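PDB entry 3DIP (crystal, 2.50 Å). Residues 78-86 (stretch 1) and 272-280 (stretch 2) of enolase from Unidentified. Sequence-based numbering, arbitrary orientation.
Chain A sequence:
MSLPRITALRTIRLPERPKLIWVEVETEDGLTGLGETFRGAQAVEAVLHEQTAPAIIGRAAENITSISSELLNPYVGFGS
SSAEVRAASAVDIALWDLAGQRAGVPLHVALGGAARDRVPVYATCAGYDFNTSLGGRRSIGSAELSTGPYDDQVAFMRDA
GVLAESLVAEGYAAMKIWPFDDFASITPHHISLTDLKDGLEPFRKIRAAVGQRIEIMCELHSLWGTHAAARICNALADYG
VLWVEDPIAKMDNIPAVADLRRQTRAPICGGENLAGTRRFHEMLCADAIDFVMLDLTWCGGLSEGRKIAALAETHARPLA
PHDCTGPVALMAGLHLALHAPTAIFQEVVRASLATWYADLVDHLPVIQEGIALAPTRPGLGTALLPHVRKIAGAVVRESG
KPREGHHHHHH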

ATOM      1  N   PHE A  78      25.802 -14.719   1.980  1.00 25.06           N
ATOM      2  CA  PHE A  78      24.551 -15.236   2.523  1.00 24.82           C
ATOM      3  C   PHE A  78      23.387 -14.878   1.560  1.00 24.89           C
ATOM      4  O   PHE A  78      23.544 -14.025   0.685  1.00 24.92           O
ATOM      5  CB  PHE A  78      24.325 -14.617   3.907  1.00 23.74           C
ATOM      6  CG  PHE A  78      24.417 -13.120   3.890  1.00 23.45           C
ATOM      7  CD1 PHE A  78      25.644 -12.482   4.096  1.00 22.36           C
ATOM      8  CD2 PHE A  78      23.292 -12.347   3.602  1.00 21.84           C
ATOM      9  CE1 PHE A  78      25.747 -11.096   4.039  1.00 22.23           C
ATOM     10  CE2 PHE A  78      23.381 -10.952   3.549  1.00 22.17           C
ATOM     11  CZ  PHE A  78      24.611 -10.329   3.759  1.00 23.05           C
ATOM     12  N   GLY A  79      22.232 -15.520   1.724  1.00 24.27           N
ATOM     13  CA  GLY A  79      21.038 -15.115   0.988  1.00 24.83           C
ATOM     14  C   GLY A  79      21.062 -15.347  -0.520  1.00 24.92           C
ATOM     15  O   GLY A  79      20.362 -14.648  -1.276  1.00 25.53           O
ATOM     16  N   SER A  80      21.835 -16.344  -0.947  1.00 24.34           N
ATOM     17  CA  SER A  80      21.993 -16.678  -2.349  1.00 24.47           C
ATOM     18  C   SER A  80      22.677 -18.032  -2.479  1.00 23.95           C
ATOM     19  O   SER A  80      23.292 -18.515  -1.528  1.00 23.40           O
ATOM     20  CB  SER A  80      22.844 -15.626  -3.044  1.00 24.88           C
ATOM     21  OG  SER A  80      22.348 -15.374  -4.340  1.00 28.16           O
ATOM     22  N   SER A  81      22.582 -18.628  -3.667  1.00 23.32           N
ATOM     23  CA  SER A  81      23.155 -19.946  -3.929  1.00 22.74           C
ATOM     24  C   SER A  81      24.659 -19.821  -4.272  1.00 22.71           C
ATOM     25  O   SER A  81      25.176 -20.434  -5.221  1.00 22.22           O
ATOM     26  CB  SER A  81      22.363 -20.635  -5.033  1.00 22.67           C
ATOM     27  OG  SER A  81      22.256 -19.774  -6.170  1.00 23.33           O
ATOM     28  N   SER A  82      25.341 -19.011  -3.466  1.00 22.61           N
ATOM     29  CA  SER A  82      26.796 -18.827  -3.487  1.00 22.74           C
ATOM     30  C   SER A  82      27.562 -20.130  -3.252  1.00 22.34           C
ATOM     31  O   SER A  82      27.001 -21.110  -2.765  1.00 22.25           O
ATOM     32  CB  SER A  82      27.169 -17.862  -2.367  1.00 22.65           C
ATOM     33  OG  SER A  82      26.684 -18.366  -1.129  1.00 23.38           O
ATOM     34  N   ALA A  83      28.853 -20.129  -3.558  1.00 22.10           N
ATOM     35  CA  ALA A  83      29.681 -21.309  -3.275  1.00 22.12           C
ATOM     36  C   ALA A  83      29.650 -21.660  -1.761  1.00 21.80           C
ATOM     37  O   ALA A  83      29.647 -22.829  -1.375  1.00 22.00           O
ATOM     38  CB  ALA A  83      31.106 -21.107  -3.802  1.00 21.93           C
ATOM     39  N   GLU A  84      29.550 -20.631  -0.926  1.00 21.39           N
ATOM     40  CA  GLU A  84      29.373 -20.778   0.516  1.00 21.26           C
ATOM     41  C   GLU A  84      28.117 -21.602   0.878  1.00 21.56           C
ATOM     42  O   GLU A  84      28.190 -22.589   1.648  1.00 21.99           O
ATOM     43  CB  GLU A  84      29.317 -19.391   1.163  1.00 20.97           C
ATOM     44  CG  GLU A  84      30.652 -18.610   1.150  1.00 21.25           C
ATOM     45  CD  GLU A  84      30.961 -17.857  -0.143  1.00 22.99           C
ATOM     46  OE1 GLU A  84      30.237 -17.988  -1.163  1.00 25.32           O
ATOM     47  OE2 GLU A  84      31.955 -17.115  -0.145  1.00 22.57           O
ATOM     48  N   VAL A  85      26.981 -21.214   0.298  1.00 21.19           N
ATOM     49  CA  VAL A  85      25.691 -21.841   0.598  1.00 20.39           C
ATOM     50  C   VAL A  85      25.531 -23.211  -0.050  1.00 20.95           C
ATOM     51  O   VAL A  85      24.872 -24.096   0.527  1.00 20.93           O
ATOM     52  CB  VAL A  85      24.492 -20.895   0.255  1.00 20.49           C
ATOM     53  CG1 VAL A  85      23.155 -21.661   0.160  1.00 18.60           C
ATOM     54  CG2 VAL A  85      24.407 -19.752   1.281  1.00 17.86           C
ATOM     55  N   ARG A  86      26.137 -23.396  -1.226  1.00 20.93           N
ATOM     56  CA  ARG A  86      26.185 -24.724  -1.846  1.00 21.90           C
ATOM     57  C   ARG A  86      26.944 -25.734  -0.970  1.00 22.64           C
ATOM     58  O   ARG A  86      26.520 -26.883  -0.820  1.00 23.00           O
ATOM     59  CB  ARG A  86      26.775 -24.661  -3.266  1.00 21.51           C
ATOM     60  CG  ARG A  86      25.889 -23.839  -4.222  1.00 21.84           C
ATOM     61  CD  ARG A  86      26.123 -24.117  -5.677  1.00 19.39           C
ATOM     62  NE  ARG A  86      27.540 -24.070  -6.044  1.00 20.23           N
ATOM     63  CZ  ARG A  86      28.275 -22.970  -6.264  1.00 17.25           C
ATOM     64  NH1 ARG A  86      29.545 -23.117  -6.620  1.00 18.40           N
ATOM     65  NH2 ARG A  86      27.772 -21.751  -6.146  1.00 12.79           N
ATOM     66  N   GLU A 272      14.323 -22.361  -8.323  1.00 22.93           N
ATOM     67  CA  GLU A 272      15.395 -23.344  -8.572  1.00 23.90           C
ATOM     68  C   GLU A 272      16.808 -22.908  -8.135  1.00 23.46           C
ATOM     69  O   GLU A 272      17.520 -23.658  -7.474  1.00 23.04           O
ATOM     70  CB  GLU A 272      15.450 -23.739 -10.050  1.00 23.86           C
ATOM     71  CG  GLU A 272      16.658 -24.588 -10.372  1.00 26.50           C
ATOM     72  CD  GLU A 272      16.876 -24.719 -11.841  1.00 32.34           C
ATOM     73  OE1 GLU A 272      17.840 -24.102 -12.336  1.00 33.82           O
ATOM     74  OE2 GLU A 272      16.068 -25.416 -12.512  1.00 35.04           O
ATOM     75  N   ASN A 273      17.213 -21.711  -8.528  1.00 23.36           N
ATOM     76  CA  ASN A 273      18.567 -21.286  -8.240  1.00 23.60           C
ATOM     77  C   ASN A 273      18.654 -20.210  -7.144  1.00 23.23           C
ATOM     78  O   ASN A 273      19.691 -19.575  -6.962  1.00 22.81           O
ATOM     79  CB  ASN A 273      19.332 -20.934  -9.537  1.00 24.06           C
ATOM     80  CG  ASN A 273      18.707 -19.792 -10.318  1.00 25.88           C
ATOM     81  OD1 ASN A 273      17.709 -19.194  -9.904  1.00 27.13           O
ATOM     82  ND2 ASN A 273      19.326 -19.454 -11.451  1.00 29.27           N
ATOM     83  N   LEU A 274      17.563 -20.030  -6.402  1.00 22.80           N
ATOM     84  CA  LEU A 274      17.560 -19.123  -5.257  1.00 22.76           C
ATOM     85  C   LEU A 274      17.871 -19.920  -4.017  1.00 23.14           C
ATOM     86  O   LEU A 274      17.794 -21.145  -4.051  1.00 22.90           O
ATOM     87  CB  LEU A 274      16.204 -18.465  -5.082  1.00 22.36           C
ATOM     88  CG  LEU A 274      15.725 -17.530  -6.179  1.00 21.96           C
ATOM     89  CD1 LEU A 274      14.394 -17.008  -5.756  1.00 22.70           C
ATOM     90  CD2 LEU A 274      16.700 -16.378  -6.412  1.00 21.83           C
ATOM     91  N   ALA A 275      18.225 -19.225  -2.932  1.00 23.86           N
ATOM     92  CA  ALA A 275      18.592 -19.877  -1.665  1.00 24.63           C
ATOM     93  C   ALA A 275      18.140 -19.062  -0.481  1.00 25.05           C
ATOM     94  O   ALA A 275      18.075 -17.835  -0.565  1.00 25.89           O
ATOM     95  CB  ALA A 275      20.097 -20.094  -1.581  1.00 24.21           C
ATOM     96  N   GLY A 276      17.852 -19.756   0.621  1.00 25.41           N
ATOM     97  CA  GLY A 276      17.509 -19.145   1.907  1.00 25.34           C
ATOM     98  C   GLY A 276      16.044 -18.819   1.986  1.00 25.88           C
ATOM     99  O   GLY A 276      15.412 -18.583   0.967  1.00 26.44           O
ATOM    100  N   THR A 277      15.503 -18.790   3.202  1.00 26.15           N
ATOM    101  CA  THR A 277      14.081 -18.548   3.425  1.00 25.97           C
ATOM    102  C   THR A 277      13.669 -17.145   3.026  1.00 25.50           C
ATOM    103  O   THR A 277      12.539 -16.941   2.565  1.00 25.43           O
ATOM    104  CB  THR A 277      13.632 -18.865   4.902  1.00 26.40           C
ATOM    105  OG1 THR A 277      14.392 -18.077   5.835  1.00 28.12           O
ATOM    106  CG2 THR A 277      13.822 -20.344   5.224  1.00 26.16           C
ATOM    107  N   ARG A 278      14.579 -16.186   3.180  1.00 25.11           N
ATOM    108  CA  ARG A 278      14.270 -14.782   2.883  1.00 25.16           C
ATOM    109  C   ARG A 278      13.738 -14.586   1.432  1.00 25.31           C
ATOM    110  O   ARG A 278      12.648 -14.017   1.233  1.00 24.70           O
ATOM    111  CB  ARG A 278      15.495 -13.907   3.121  1.00 25.07           C
ATOM    112  CG  ARG A 278      15.244 -12.412   2.949  1.00 27.96           C
ATOM    113  CD  ARG A 278      15.496 -11.643   4.248  1.00 32.10           C
ATOM    114  NE  ARG A 278      14.528 -11.936   5.300  1.00 32.67           N
ATOM    115  CZ  ARG A 278      13.274 -11.485   5.300  1.00 36.44           C
ATOM    116  NH1 ARG A 278      12.463 -11.801   6.312  1.00 38.54           N
ATOM    117  NH2 ARG A 278      12.820 -10.722   4.294  1.00 35.15           N
ATOM    118  N   ARG A 279      14.498 -15.057   0.437  1.00 24.73           N
ATOM    119  CA  ARG A 279      14.125 -14.852  -0.954  1.00 25.00           C
ATOM    120  C   ARG A 279      12.807 -15.553  -1.288  1.00 24.88           C
ATOM    121  O   ARG A 279      11.968 -14.975  -1.982  1.00 25.22           O
ATOM    122  CB  ARG A 279      15.256 -15.249  -1.939  1.00 25.44           C
ATOM    123  CG  ARG A 279      16.276 -14.116  -2.263  1.00 25.27           C
ATOM    124  CD  ARG A 279      15.595 -12.934  -2.972  1.00 28.81           C
ATOM    125  NE  ARG A 279      16.484 -11.785  -3.215  1.00 30.58           N
ATOM    126  CZ  ARG A 279      16.085 -10.508  -3.229  1.00 31.14           C
ATOM    127  NH1 ARG A 279      14.804 -10.196  -2.977  1.00 33.71           N
ATOM    128  NH2 ARG A 279      16.962  -9.535  -3.468  1.00 28.54           N
ATOM    129  N   PHE A 280      12.607 -16.768  -0.765  1.00 24.28           N
ATOM    130  CA  PHE A 280      11.346 -17.499  -0.974  1.00 23.73           C
ATOM    131  C   PHE A 280      10.190 -16.796  -0.280  1.00 24.04           C
ATOM    132  O   PHE A 280       9.109 -16.638  -0.852  1.00 24.28           O
ATOM    133  CB  PHE A 280      11.466 -18.969  -0.519  1.00 23.32           C
ATOM    134  CG  PHE A 280      12.286 -19.817  -1.456  1.00 22.32           C
ATOM    135  CD1 PHE A 280      11.673 -20.536  -2.482  1.00 21.91           C
ATOM    136  CD2 PHE A 280      13.666 -19.846  -1.354  1.00 19.99           C
ATOM    137  CE1 PHE A 280      12.430 -21.290  -3.380  1.00 22.49           C
ATOM    138  CE2 PHE A 280      14.440 -20.594  -2.257  1.00 21.89           C
ATOM    139  CZ  PHE A 280      13.827 -21.315  -3.274  1.00 21.33           C
TER
HETATM  140  O   HOH W   1      18.692 -16.314  -3.198  1.00 32.39           O
HETATM  141  O   HOH W   2      19.226 -12.164  -3.280  1.00 36.20           O

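Two loops, each leading into a helix, meet here over a small area, about 230 Å² counting both sides, and a single direct hydrogen bond joins them. Ser 81 makes it. The CA-to-CB bond of Ser 81 points toward the other stretch, and with chi1 at 52° (p) Ser 81 OG lies 2.7 Å from Asn 273 O, to which it donates. A serine suits this place because its short side chain carries a donor that reaches a carbonyl at close range. The backbone of the same residue is also used: Ser 81 O accepts from Arg 86 NH2 at 3.1 Å, which ties the loop to the helix that follows it.

Ala 275 is the most covered residue of the contact. Its methyl points toward stretch 1 and packs against the backbone: Ala 275 CB lies 3.4 Å from Ser 80 C and 3.6 Å from Ser 81 N. Val 85, with chi1 at 163° (t), adds an apolar contact, its CG1 lying 3.9 Å from Ala 275 CB. A methyl fits such close quarters, where CA of Ser 80 and CA of Ala 275 are 4.7 Å apart. The CA-to-CB bond of Ser 80 points away, so it is the backbone of Ser 80 that meets the methyl.

Water supplements these contacts. Water 1 donates to Gly 79 O (3.0 Å) and accepts from Ala 275 N (3.0 Å), bridging two backbone groups. Arg 279, its CA-to-CB bond toward stretch 1, takes chi1 -88° (m), chi2 -63° (m) and chi3 176° (t); from this conformation Arg 279 NE donates to water 2 at 2.8 Å, and water 2 makes a weak bond to Gly 79 O at 3.4 Å.

Both glycines have positive phi, 68° for Gly 79 and 85° for Gly 276, which favours this residue type. Ser 82, chi1 56° (p), caps its helix: Ser 82 OG accepts from Val 85 N at 3.2 Å, satisfying an amide of the first turn.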